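Local coordinates for YaeQ family protein (PDB 2OT9) that is of unknown function but belongs to the YaeQ family of the PDDEXK clan, which suggests a nuclease-like fold, at residues Val25-Ala30 / Arg43-Tyr47; Thr36-Val42 / Leu104-Gly108; Asp65-Leu69 / Trp81-Gly85. All coordinates share one frame. Residues are numbered along the deposited sequence.

Contact 1 (Val25-Ala30 / Arg43-Tyr47); sequences VKQTIA and RLLAY
This is a strand-on-helix contact at one end of the large mixed sheet of the YaeQ fold: edge strand 21-31 packs through residues 25-30 against residues 43-47 of helix 37-49. The two axes stay 12.0 Å apart and run roughly antiparallel, at 148°, so side chains from both segments span the gap; the closest CA pair, I29 and L44, is 9.4 Å apart. Extended backbone alternation turns V25, Q27 and I29 toward the helix. Y47 (chi1 t) reaches across to the strand: V25 CG1 lies at its ring edge, 4.1 Å from Y47 CE2, and Q27 OE1 is 3.2 Å from Y47 OH; a tyrosine suits this place because its ring fills apolar space and its hydroxyl meets a polar neighbour. Branched I29 touches L44, CD1 to CD2, at 3.6 Å, and F10 of strand 6-16 packs on both. R43 is held mainly by its salt bridge to E35, yet R43 NH1 also gives a weak hydrogen bond to A30 O at 3.3 Å.

Contact 2 (Thr36-Val42 / Leu104-Gly108); sequences TEERMTV and LLAYG. With SRT (S,R meso-tartaric acid), chain C.
Y107, V42 and L105 carry most of this contact, in which the first turns of helix 37-49 rest on L105 and Y107 of segment 104-108, a helix-on-sheet junction beside the tartrate pocket of the YaeQ fold. The CA atoms of V42 and L105 are the nearest across it, 7.0 Å apart. V42 (chi1 t) divides its two methyls: CG1 meets L105 CB at 3.6 Å and CG2 meets Y107 CD2 at 3.6 Å. A compact branched residue thus fills the angle between the leucine and the tyrosine two residues on, while L137 of helix 134-141 touches both V42 and Y107.

Y107, with chi1 p and an extended backbone, lays its ring along the helix toward the N-terminal end, passing E38 (CB to CE1 4.3 Å) and bringing OH to 3.2 Å from R39 CB. G108 follows with phi 89° and psi near 180°, where a CB would collide with the preceding carbonyl oxygen. At the helix start T36 (chi1 p) is the N-cap, its OG1 accepting from R39 N at 3.1 Å, a task suited to a short hydroxyl side chain.

R39 extends (chi1 and chi2 t) between tyrosine and ligand: Y107 OH lies over one face of the guanidinium and tartrate O2 over the opposite one. The arginine's length and charge suit it to the carboxylate oxygen O1; Q86 N and V84 O hydrogen-bond to the same ligand, V84 O through hydroxyl O3. R39 NH1 makes a weak hydrogen bond to tartrate O1 at 3.4 Å, and R39 NH2 a stronger one to the same O1 at 2.8 Å.

Contact 3 (Asp65-Leu69 / Trp81-Gly85); sequences DEPAL and WIEVG. With SRT (S,R meso-tartaric acid), chain C.
Two backbone hydrogen bonds join L69 to I82, L69 N to I82 O at 3.0 Å and I82 N to L69 O at 2.8 Å, making an antiparallel hydrogen-bonded pair with CA atoms 5.0 Å apart. Just before it, A68 N donates to E83 OE1 at 3.3 Å. E83 (chi1 and chi2 m) folds back; its OE2 accepts from W81 NE1 at 3.0 Å and forms a salt bridge with R91, so one carboxylate serves three donors. Because A68 and L69 both face I82, this is a classic beta bulge, placed where the loop after strand 55-57 enters strand 69-72 alongside strand 78-84. A68 has helical phi/psi (-65/-43), L69 extended ones. P67 sets its CB over the face of W81, 3.6 Å from the five-membered ring centroid, a CH-pi contact suited to a rigid proline ring. L69, which also packs on A46 and Y47 of helix 37-49, meets I82 CB to CB at 4.0 Å. Small A68 touches V84 CG1 through CB at 4.1 Å. V84 O accepts from tartrate O3 at 2.7 Å, while G85 CA passes 3.4 Å from tartrate O1; a CB there would clash with O1, so glycine lets the ligand approach.

How the contacts relate
From the N terminus, strand 21-31 turns back through a short connection into helix 37-49, and contact 1 closes that loop. Contact 2 opens on the same helix before contact 1 has finished, so the two cross; its loop closes much later, at 104-108. Nested within that loop lies contact 3, which follows contact 1 in series. Helix 37-49 touches all three contacts: M40 packs on I29, and L69 packs on A46 and Y47. Strands 101-106 and 78-84 are sheet neighbours, with probable hydrogen bonds from L105 N to E83 O and from G85 N to L105 O. Contacts 2 and 3 meet at the tartrate, which R39 and V84 both bind.

Contact 1 (Val25-Ala30 / Arg43-Tyr47)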
# COMPACT_ATOMS: atom_id res chain seq x y z
N VAL A 25 6.47 10.28 11.40
CA VAL A 25 5.11 9.88 11.69
C VAL A 25 5.11 8.57 12.50
O VAL A 25 6.00 7.74 12.36
CB VAL A 25 4.31 9.66 10.36
CG1 VAL A 25 2.88 9.22 10.64
CG2 VAL A 25 4.28 10.93 9.54
N LYS A 26 4.10 8.43 13.36
CA LYS A 26 3.84 7.20 14.08
C LYS A 26 2.42 6.75 13.75
O LYS A 26 1.51 7.57 13.69
CB LYS A 26 4.00 7.40 15.58
CG LYS A 26 5.43 7.67 16.00
CD LYS A 26 5.61 7.47 17.48
CE LYS A 26 7.00 7.88 17.92
NZ LYS A 26 7.11 7.79 19.40
N GLN A 27 2.26 5.46 13.51
CA GLN A 27 0.94 4.87 13.29
C GLN A 27 0.82 3.59 14.07
O GLN A 27 1.79 2.83 14.16
CB GLN A 27 0.73 4.55 11.81
CG GLN A 27 0.38 5.74 10.94
CD GLN A 27 -1.01 6.27 11.22
OE1 GLN A 27 -1.24 7.48 11.20
NE2 GLN A 27 -1.95 5.36 11.50
N THR A 28 -0.36 3.35 14.63
CA THR A 28 -0.68 2.06 15.21
C THR A 28 -1.43 1.25 14.15
O THR A 28 -2.31 1.77 13.46
CB THR A 28 -1.50 2.23 16.51
OG1 THR A 28 -0.66 2.80 17.52
CG2 THR A 28 -2.02 0.88 17.01
N ILE A 29 -1.05 -0.01 13.98
CA ILE A 29 -1.68 -0.87 12.98
C ILE A 29 -2.13 -2.19 13.59
O ILE A 29 -1.38 -2.84 14.33
CB ILE A 29 -0.73 -1.17 11.80
CG1 ILE A 29 -0.17 0.12 11.22
CG2 ILE A 29 -1.47 -1.93 10.69
CD1 ILE A 29 1.31 0.10 11.17
N ALA A 30 -3.37 -2.55 13.31
CA ALA A 30 -3.92 -3.83 13.70
C ALA A 30 -3.67 -4.83 12.57
O ALA A 30 -4.03 -4.58 11.41
CB ALA A 30 -5.39 -3.70 13.99
N ARG A 43 1.12 -2.78 2.77
CA ARG A 43 0.33 -1.65 3.31
C ARG A 43 1.22 -0.51 3.84
O ARG A 43 0.91 0.67 3.65
CB ARG A 43 -0.62 -2.12 4.41
CG ARG A 43 -1.76 -2.97 3.90
CD ARG A 43 -3.01 -2.79 4.76
NE ARG A 43 -2.83 -3.28 6.12
CZ ARG A 43 -3.65 -3.01 7.13
NH1 ARG A 43 -3.40 -3.53 8.34
NH2 ARG A 43 -4.72 -2.23 6.95
N LEU A 44 2.31 -0.87 4.52
CA LEU A 44 3.26 0.15 5.03
C LEU A 44 3.98 0.90 3.90
O LEU A 44 4.19 2.13 3.99
CB LEU A 44 4.32 -0.48 5.96
CG LEU A 44 3.83 -1.29 7.17
CD1 LEU A 44 5.03 -1.77 8.00
CD2 LEU A 44 2.86 -0.51 8.01
N LEU A 45 4.36 0.18 2.85
CA LEU A 45 4.96 0.83 1.68
C LEU A 45 3.96 1.80 1.05
O LEU A 45 4.32 2.91 0.68
CB LEU A 45 5.37 -0.21 0.63
CG LEU A 45 6.63 -1.03 0.93
CD1 LEU A 45 6.77 -2.17 -0.09
CD2 LEU A 45 7.86 -0.13 0.94
N ALA A 46 2.70 1.37 0.91
CA ALA A 46 1.65 2.24 0.34
C ALA A 46 1.46 3.51 1.18
O ALA A 46 1.28 4.60 0.65
CB ALA A 46 0.30 1.47 0.26
N TYR A 47 1.46 3.35 2.50
CA TYR A 47 1.36 4.47 3.42
C TYR A 47 2.45 5.52 3.16
O TYR A 47 2.14 6.72 3.09
CB TYR A 47 1.41 3.99 4.89
CG TYR A 47 1.12 5.11 5.87
CD1 TYR A 47 -0.18 5.53 6.11
CD2 TYR A 47 2.16 5.75 6.54
CE1 TYR A 47 -0.45 6.57 6.99
CE2 TYR A 47 1.92 6.78 7.43
CZ TYR A 47 0.61 7.19 7.65
OH TYR A 47 0.35 8.21 8.51

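Contact 2 (Thr36-Val42 / Leu104-Gly108)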
# COMPACT_ATOMS: atom_id res chain seq x y z
N THR A 36 -0.76 -11.58 6.25
CA THR A 36 0.62 -12.04 6.38
C THR A 36 1.54 -10.85 6.64
O THR A 36 1.15 -9.69 6.41
CB THR A 36 1.12 -12.77 5.12
OG1 THR A 36 1.05 -11.89 4.00
CG2 THR A 36 0.31 -14.04 4.85
N GLU A 37 2.76 -11.12 7.12
CA GLU A 37 3.77 -10.07 7.28
C GLU A 37 4.00 -9.35 5.95
O GLU A 37 4.17 -8.14 5.93
CB GLU A 37 5.10 -10.65 7.81
CG GLU A 37 5.05 -11.01 9.28
CD GLU A 37 6.25 -11.86 9.74
OE1 GLU A 37 6.76 -12.70 8.96
OE2 GLU A 37 6.66 -11.67 10.90
N GLU A 38 4.01 -10.11 4.85
CA GLU A 38 4.17 -9.52 3.51
C GLU A 38 3.04 -8.54 3.17
O GLU A 38 3.28 -7.44 2.67
CB GLU A 38 4.27 -10.63 2.46
CG GLU A 38 5.64 -11.34 2.44
CD GLU A 38 5.79 -12.48 3.45
OE1 GLU A 38 4.80 -12.85 4.17
OE2 GLU A 38 6.92 -13.02 3.54
N ARG A 39 1.80 -8.94 3.44
CA ARG A 39 0.64 -8.07 3.16
C ARG A 39 0.72 -6.78 3.96
O ARG A 39 0.58 -5.68 3.43
CB ARG A 39 -0.68 -8.81 3.44
CG ARG A 39 -1.92 -7.95 3.14
CD ARG A 39 -3.22 -8.77 3.24
NE ARG A 39 -3.30 -9.74 2.15
CZ ARG A 39 -3.83 -9.51 0.96
NH1 ARG A 39 -4.41 -8.34 0.70
NH2 ARG A 39 -3.84 -10.47 0.03
N MSE A 40 0.96 -6.91 5.27
CA MSE A 40 1.15 -5.74 6.12
C MSE A 40 2.26 -4.83 5.60
O MSE A 40 2.10 -3.61 5.54
CB MSE A 40 1.46 -6.17 7.55
CG MSE A 40 2.01 -4.99 8.36
SE MSE A 40 1.74 -5.26 10.26
CE MSE A 40 -0.18 -5.20 10.15
N THR A 41 3.39 -5.42 5.21
CA THR A 41 4.51 -4.66 4.68
C THR A 41 4.14 -3.89 3.41
O THR A 41 4.55 -2.74 3.24
CB THR A 41 5.72 -5.57 4.46
OG1 THR A 41 6.09 -6.13 5.74
CG2 THR A 41 6.90 -4.81 3.85
N VAL A 42 3.36 -4.50 2.53
CA VAL A 42 2.86 -3.79 1.36
C VAL A 42 1.98 -2.59 1.77
O VAL A 42 2.10 -1.50 1.20
CB VAL A 42 2.13 -4.72 0.36
CG1 VAL A 42 1.71 -3.93 -0.88
CG2 VAL A 42 3.07 -5.86 -0.09
N LEU A 104 -3.67 0.43 -6.51
CA LEU A 104 -3.42 -0.91 -6.01
C LEU A 104 -1.93 -1.16 -6.01
O LEU A 104 -1.27 -0.98 -7.06
CB LEU A 104 -4.14 -1.95 -6.88
CG LEU A 104 -3.69 -3.41 -6.71
CD1 LEU A 104 -4.03 -3.95 -5.30
CD2 LEU A 104 -4.33 -4.27 -7.79
N LEU A 105 -1.39 -1.59 -4.86
CA LEU A 105 -0.06 -2.17 -4.82
C LEU A 105 -0.19 -3.69 -4.82
O LEU A 105 -0.48 -4.30 -3.78
CB LEU A 105 0.74 -1.74 -3.58
CG LEU A 105 1.40 -0.37 -3.55
CD1 LEU A 105 2.34 -0.28 -2.36
CD2 LEU A 105 2.17 -0.14 -4.88
N ALA A 106 0.02 -4.28 -5.99
CA ALA A 106 -0.15 -5.71 -6.17
C ALA A 106 1.13 -6.43 -5.72
O ALA A 106 2.21 -5.83 -5.76
CB ALA A 106 -0.45 -6.00 -7.64
N TYR A 107 1.01 -7.67 -5.27
CA TYR A 107 2.19 -8.48 -4.95
C TYR A 107 1.85 -9.94 -5.13
O TYR A 107 0.68 -10.29 -5.32
CB TYR A 107 2.74 -8.18 -3.54
CG TYR A 107 1.89 -8.74 -2.42
CD1 TYR A 107 2.21 -9.99 -1.83
CD2 TYR A 107 0.80 -8.03 -1.92
CE1 TYR A 107 1.44 -10.52 -0.81
CE2 TYR A 107 -0.01 -8.56 -0.89
CZ TYR A 107 0.33 -9.80 -0.34
OH TYR A 107 -0.45 -10.34 0.66
N GLY A 108 2.88 -10.79 -5.06
CA GLY A 108 2.73 -12.20 -5.39
C GLY A 108 2.96 -12.39 -6.87
O GLY A 108 3.24 -11.43 -7.61
O1 SRT C . -5.27 -9.75 -2.29
O11 SRT C . -7.18 -10.78 -2.52
C1 SRT C . -6.44 -9.97 -1.94
C2 SRT C . -6.93 -9.15 -0.77
O2 SRT C . -7.54 -9.89 0.30
C3 SRT C . -7.86 -8.11 -1.33
O3 SRT C . -6.97 -7.10 -1.83
C4 SRT C . -8.83 -7.58 -0.30
O4 SRT C . -8.46 -7.30 0.88
O41 SRT C . -10.01 -7.42 -0.66

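Contact 3 (Asp65-Leu69 / Trp81-Gly85)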
# COMPACT_ATOMS: atom_id res chain seq x y z
N ASP A 65 -16.03 -4.06 3.04
CA ASP A 65 -16.49 -2.72 2.70
C ASP A 65 -15.42 -1.63 2.90
O ASP A 65 -15.69 -0.44 2.68
CB ASP A 65 -17.76 -2.38 3.50
CG ASP A 65 -18.85 -3.42 3.32
OD1 ASP A 65 -19.12 -3.83 2.16
OD2 ASP A 65 -19.43 -3.86 4.33
N GLU A 66 -14.23 -2.04 3.33
CA GLU A 66 -13.13 -1.10 3.56
C GLU A 66 -11.88 -1.46 2.73
O GLU A 66 -11.68 -2.62 2.40
CB GLU A 66 -12.77 -1.02 5.05
CG GLU A 66 -13.87 -0.39 5.93
CD GLU A 66 -13.34 0.24 7.20
OE1 GLU A 66 -12.10 0.33 7.39
OE2 GLU A 66 -14.18 0.69 8.02
N PRO A 67 -11.07 -0.46 2.35
CA PRO A 67 -9.81 -0.75 1.66
C PRO A 67 -8.69 -1.02 2.66
O PRO A 67 -8.89 -0.88 3.87
CB PRO A 67 -9.52 0.56 0.93
CG PRO A 67 -10.14 1.62 1.81
CD PRO A 67 -11.31 0.98 2.51
N ALA A 68 -7.51 -1.35 2.14
CA ALA A 68 -6.29 -1.45 2.93
C ALA A 68 -5.91 -0.08 3.49
O ALA A 68 -5.55 0.04 4.67
CB ALA A 68 -5.17 -2.01 2.07
N LEU A 69 -6.02 0.96 2.65
CA LEU A 69 -5.82 2.34 3.10
C LEU A 69 -6.77 3.29 2.37
O LEU A 69 -7.19 3.03 1.23
CB LEU A 69 -4.38 2.80 2.87
CG LEU A 69 -3.16 2.01 3.34
CD1 LEU A 69 -2.78 0.92 2.33
CD2 LEU A 69 -1.97 2.96 3.53
N TRP A 81 -8.55 5.61 -2.66
CA TRP A 81 -8.87 4.26 -2.22
C TRP A 81 -7.70 3.35 -2.59
O TRP A 81 -7.43 3.15 -3.76
CB TRP A 81 -10.15 3.78 -2.94
CG TRP A 81 -10.70 2.45 -2.48
CD1 TRP A 81 -10.22 1.21 -2.80
CD2 TRP A 81 -11.87 2.23 -1.67
NE1 TRP A 81 -11.00 0.23 -2.21
CE2 TRP A 81 -12.03 0.83 -1.53
CE3 TRP A 81 -12.81 3.08 -1.06
CZ2 TRP A 81 -13.06 0.26 -0.78
CZ3 TRP A 81 -13.85 2.51 -0.32
CH2 TRP A 81 -13.95 1.12 -0.18
N ILE A 82 -7.02 2.80 -1.58
CA ILE A 82 -5.84 1.98 -1.85
C ILE A 82 -6.03 0.53 -1.44
O ILE A 82 -6.29 0.23 -0.27
CB ILE A 82 -4.59 2.54 -1.13
CG1 ILE A 82 -4.47 4.05 -1.39
CG2 ILE A 82 -3.32 1.79 -1.58
CD1 ILE A 82 -3.28 4.76 -0.71
N GLU A 83 -5.85 -0.38 -2.39
CA GLU A 83 -5.84 -1.81 -2.06
C GLU A 83 -4.44 -2.38 -2.17
O GLU A 83 -3.55 -1.77 -2.78
CB GLU A 83 -6.78 -2.59 -2.98
CG GLU A 83 -8.25 -2.20 -2.87
CD GLU A 83 -8.92 -2.62 -1.54
OE1 GLU A 83 -8.24 -3.03 -0.56
OE2 GLU A 83 -10.16 -2.51 -1.48
N VAL A 84 -4.24 -3.56 -1.59
CA VAL A 84 -2.99 -4.31 -1.75
C VAL A 84 -3.33 -5.76 -2.13
O VAL A 84 -4.41 -6.26 -1.78
CB VAL A 84 -2.06 -4.24 -0.49
CG1 VAL A 84 -1.80 -2.77 -0.08
CG2 VAL A 84 -2.64 -5.03 0.66
N GLY A 85 -2.43 -6.42 -2.82
CA GLY A 85 -2.62 -7.84 -3.15
C GLY A 85 -3.22 -8.03 -4.53
O GLY A 85 -2.81 -7.37 -5.48
O1 SRT C . -5.27 -9.75 -2.29
O11 SRT C . -7.18 -10.78 -2.52
C1 SRT C . -6.44 -9.97 -1.94
C2 SRT C . -6.93 -9.15 -0.77
O2 SRT C . -7.54 -9.89 0.30
C3 SRT C . -7.86 -8.11 -1.33
O3 SRT C . -6.97 -7.10 -1.83
C4 SRT C . -8.83 -7.58 -0.30
O4 SRT C . -8.46 -7.30 0.88
O41 SRT C . -10.01 -7.42 -0.66